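Acinetobacter secreted protease CpaA (Acinetobacter nosocomialis M2, PDB 6O38) is a secreted zinc metalloprotease, bound by its chaperone CpaB, that probably cleaves protein substrates outside the cell after type II secretion. Local coordinates at residues T243-I248 against T258-T263. Numbering follows the deposited sequence.
Sequences TWSAKI and TLTLKT
Ile-248 and Leu-259 meet where two short antiparallel strands, 246-248 and 260-261, lie side by side. Their side chains cross at about a right angle, with CB of Ile-248 3.8 Å from CB of Leu-259. CB of Leu-259 also lies 3.4 Å from Ile-248 O, and CB of Ile-248 rests against Leu-259 O, so each side chain covers the other's carbonyl. Alongside, Ile-248 N donates to Leu-259 O at 2.8 Å, in a nearly straight bond. With CG2 anti to its backbone N, Ile-248 brings that methyl to CD1 of Leu-259, while its CD1 makes a loose contact with CD1 of Leu-261. CB of Leu-261 lies 3.3 Å from Ala-246 O, with Ala-246 CB at a looser 4.4 Å. These two residues form the hydrogen-bonded pair, Ala-246 N donating to Leu-261 O and Leu-261 N to Ala-246 O. Ala-246 N lies tilted 27° from the plane of the Leu-261 carbonyl. Both side chains share a sheet face, where Phe-215 packs against them. Ile-238 lies against Ile-248 and Leu-261, and Tyr-267 against these two and Leu-259, so this side of the hairpin turns into the domain interior. On the other face sits the non-hydrogen-bonded pair Lys-247 and Thr-260, more exposed; there CG2 of Thr-260 lies 4.0 Å from CB of Ser-245. Next along, OG of Ser-245 rests 3.4 Å from CG of Lys-262, whose NZ forms a salt bridge with Asp-265. The hairpin and parallel strand 223-224 form a small three-stranded sheet packed over strands 210-215, 235-240 and 266-272, consistent with the StcE-type beta-sandwich family.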
ATOM      1  N   THR A 243     -20.590  21.592   3.427  1.00 36.52           N
ATOM      2  CA  THR A 243     -21.183  21.315   4.732  1.00 36.12           C
ATOM      3  C   THR A 243     -22.206  20.189   4.645  1.00 35.69           C
ATOM      4  O   THR A 243     -22.205  19.270   5.471  1.00 34.19           O
ATOM      5  CB  THR A 243     -21.830  22.584   5.289  1.00 38.07           C
ATOM      6  OG1 THR A 243     -20.845  23.619   5.397  1.00 38.43           O
ATOM      7  CG2 THR A 243     -22.434  22.318   6.659  1.00 37.60           C
ATOM      8  N   TRP A 244     -23.083  20.240   3.648  1.00 33.77           N
ATOM      9  CA  TRP A 244     -24.200  19.313   3.543  1.00 33.49           C
ATOM     10  C   TRP A 244     -23.837  18.143   2.639  1.00 32.15           C
ATOM     11  O   TRP A 244     -23.201  18.321   1.595  1.00 32.13           O
ATOM     12  CB  TRP A 244     -25.445  20.025   3.014  1.00 35.79           C
ATOM     13  CG  TRP A 244     -25.862  21.158   3.893  1.00 37.16           C
ATOM     14  CD1 TRP A 244     -25.614  22.484   3.696  1.00 38.67           C
ATOM     15  CD2 TRP A 244     -26.565  21.060   5.137  1.00 36.97           C
ATOM     16  NE1 TRP A 244     -26.138  23.222   4.730  1.00 39.33           N
ATOM     17  CE2 TRP A 244     -26.725  22.371   5.629  1.00 38.29           C
ATOM     18  CE3 TRP A 244     -27.083  19.993   5.878  1.00 35.78           C
ATOM     19  CZ2 TRP A 244     -27.382  22.642   6.828  1.00 38.35           C
ATOM     20  CZ3 TRP A 244     -27.734  20.265   7.067  1.00 35.98           C
ATOM     21  CH2 TRP A 244     -27.878  21.578   7.530  1.00 37.21           C
ATOM     22  N   SER A 245     -24.242  16.946   3.055  1.00 35.06           N
ATOM     23  CA  SER A 245     -23.909  15.732   2.331  1.00 33.42           C
ATOM     24  C   SER A 245     -24.585  15.700   0.962  1.00 34.31           C
ATOM     25  O   SER A 245     -25.563  16.404   0.697  1.00 36.41           O
ATOM     26  CB  SER A 245     -24.322  14.500   3.137  1.00 32.26           C
ATOM     27  OG  SER A 245     -23.700  14.490   4.410  1.00 31.61           O
ATOM     28  N   ALA A 246     -24.039  14.858   0.087  1.00 35.73           N
ATOM     29  CA  ALA A 246     -24.621  14.591  -1.218  1.00 35.87           C
ATOM     30  C   ALA A 246     -24.510  13.098  -1.486  1.00 33.54           C
ATOM     31  O   ALA A 246     -23.737  12.388  -0.839  1.00 32.00           O
ATOM     32  CB  ALA A 246     -23.934  15.395  -2.329  1.00 36.49           C
ATOM     33  N   LYS A 247     -25.294  12.622  -2.447  1.00 37.29           N
ATOM     34  CA  LYS A 247     -25.376  11.200  -2.751  1.00 35.37           C
ATOM     35  C   LYS A 247     -24.794  10.930  -4.132  1.00 34.57           C
ATOM     36  O   LYS A 247     -25.171  11.585  -5.107  1.00 35.90           O
ATOM     37  CB  LYS A 247     -26.826  10.714  -2.671  1.00 35.78           C
ATOM     38  CG  LYS A 247     -27.030   9.270  -3.093  1.00 34.22           C
ATOM     39  CD  LYS A 247     -28.503   8.892  -3.039  1.00 34.78           C
ATOM     40  CE  LYS A 247     -28.701   7.408  -3.295  1.00 33.46           C
ATOM     41  NZ  LYS A 247     -30.085   6.962  -2.970  1.00 34.10           N
ATOM     42  N   ILE A 248     -23.875   9.974  -4.210  1.00 34.12           N
ATOM     43  CA  ILE A 248     -23.404   9.458  -5.490  1.00 33.32           C
ATOM     44  C   ILE A 248     -24.313   8.304  -5.895  1.00 32.65           C
ATOM     45  O   ILE A 248     -24.383   7.285  -5.198  1.00 31.91           O
ATOM     46  CB  ILE A 248     -21.938   9.009  -5.414  1.00 32.17           C
ATOM     47  CG1 ILE A 248     -21.038  10.180  -5.018  1.00 32.88           C
ATOM     48  CG2 ILE A 248     -21.490   8.424  -6.745  1.00 31.71           C
ATOM     49  CD1 ILE A 248     -19.642   9.764  -4.616  1.00 31.98           C
ATOM     50  N   THR A 258     -23.812   2.273   0.132  1.00 30.94           N
ATOM     51  CA  THR A 258     -24.208   3.650   0.414  1.00 31.41           C
ATOM     52  C   THR A 258     -23.066   4.578   0.019  1.00 31.12           C
ATOM     53  O   THR A 258     -22.054   4.670   0.714  1.00 31.04           O
ATOM     54  CB  THR A 258     -24.564   3.811   1.887  1.00 32.20           C
ATOM     55  OG1 THR A 258     -25.612   2.896   2.230  1.00 32.63           O
ATOM     56  CG2 THR A 258     -25.026   5.233   2.170  1.00 33.14           C
ATOM     57  N   LEU A 259     -23.226   5.264  -1.109  1.00 31.51           N
ATOM     58  CA  LEU A 259     -22.220   6.205  -1.600  1.00 31.40           C
ATOM     59  C   LEU A 259     -22.599   7.639  -1.230  1.00 32.55           C
ATOM     60  O   LEU A 259     -22.856   8.486  -2.086  1.00 33.37           O
ATOM     61  CB  LEU A 259     -22.048   6.049  -3.108  1.00 31.07           C
ATOM     62  CG  LEU A 259     -21.870   4.623  -3.631  1.00 30.36           C
ATOM     63  CD1 LEU A 259     -21.762   4.619  -5.148  1.00 30.42           C
ATOM     64  CD2 LEU A 259     -20.654   3.965  -3.001  1.00 29.98           C
ATOM     65  N   THR A 260     -22.629   7.910   0.072  1.00 31.69           N
ATOM     66  CA  THR A 260     -22.935   9.243   0.573  1.00 33.11           C
ATOM     67  C   THR A 260     -21.655  10.065   0.661  1.00 33.03           C
ATOM     68  O   THR A 260     -20.641   9.596   1.186  1.00 32.13           O
ATOM     69  CB  THR A 260     -23.620   9.170   1.939  1.00 33.92           C
ATOM     70  OG1 THR A 260     -24.868   8.479   1.812  1.00 34.29           O
ATOM     71  CG2 THR A 260     -23.878  10.566   2.485  1.00 35.57           C
ATOM     72  N   LEU A 261     -21.710  11.290   0.145  1.00 33.26           N
ATOM     73  CA  LEU A 261     -20.547  12.170   0.056  1.00 33.37           C
ATOM     74  C   LEU A 261     -20.661  13.229   1.147  1.00 34.65           C
ATOM     75  O   LEU A 261     -21.395  14.210   1.001  1.00 36.54           O
ATOM     76  CB  LEU A 261     -20.467  12.799  -1.332  1.00 34.01           C
ATOM     77  CG  LEU A 261     -19.251  13.666  -1.645  1.00 34.34           C
ATOM     78  CD1 LEU A 261     -17.998  12.814  -1.769  1.00 32.83           C
ATOM     79  CD2 LEU A 261     -19.490  14.471  -2.910  1.00 35.73           C
ATOM     80  N   LYS A 262     -19.930  13.033   2.241  1.00 34.55           N
ATOM     81  CA  LYS A 262     -19.952  13.945   3.372  1.00 35.48           C
ATOM     82  C   LYS A 262     -18.754  14.890   3.313  1.00 35.68           C
ATOM     83  O   LYS A 262     -17.912  14.821   2.414  1.00 35.18           O
ATOM     84  CB  LYS A 262     -19.972  13.170   4.689  1.00 34.75           C
ATOM     85  CG  LYS A 262     -21.153  12.228   4.846  1.00 34.96           C
ATOM     86  CD  LYS A 262     -21.097  11.498   6.178  1.00 34.46           C
ATOM     87  CE  LYS A 262     -19.828  10.666   6.299  1.00 33.21           C
ATOM     88  NZ  LYS A 262     -19.645   9.747   5.140  1.00 32.31           N
ATOM     89  N   THR A 263     -18.688  15.793   4.291  1.00 36.04           N
ATOM     90  CA  THR A 263     -17.575  16.728   4.386  1.00 36.32           C
ATOM     91  C   THR A 263     -16.256  15.978   4.537  1.00 34.81           C
ATOM     92  O   THR A 263     -16.098  15.151   5.438  1.00 33.88           O
ATOM     93  CB  THR A 263     -17.780  17.675   5.569  1.00 37.29           C
ATOM     94  OG1 THR A 263     -19.092  18.248   5.501  1.00 38.84           O
ATOM     95  CG2 THR A 263     -16.745  18.790   5.546  1.00 37.86           C
TER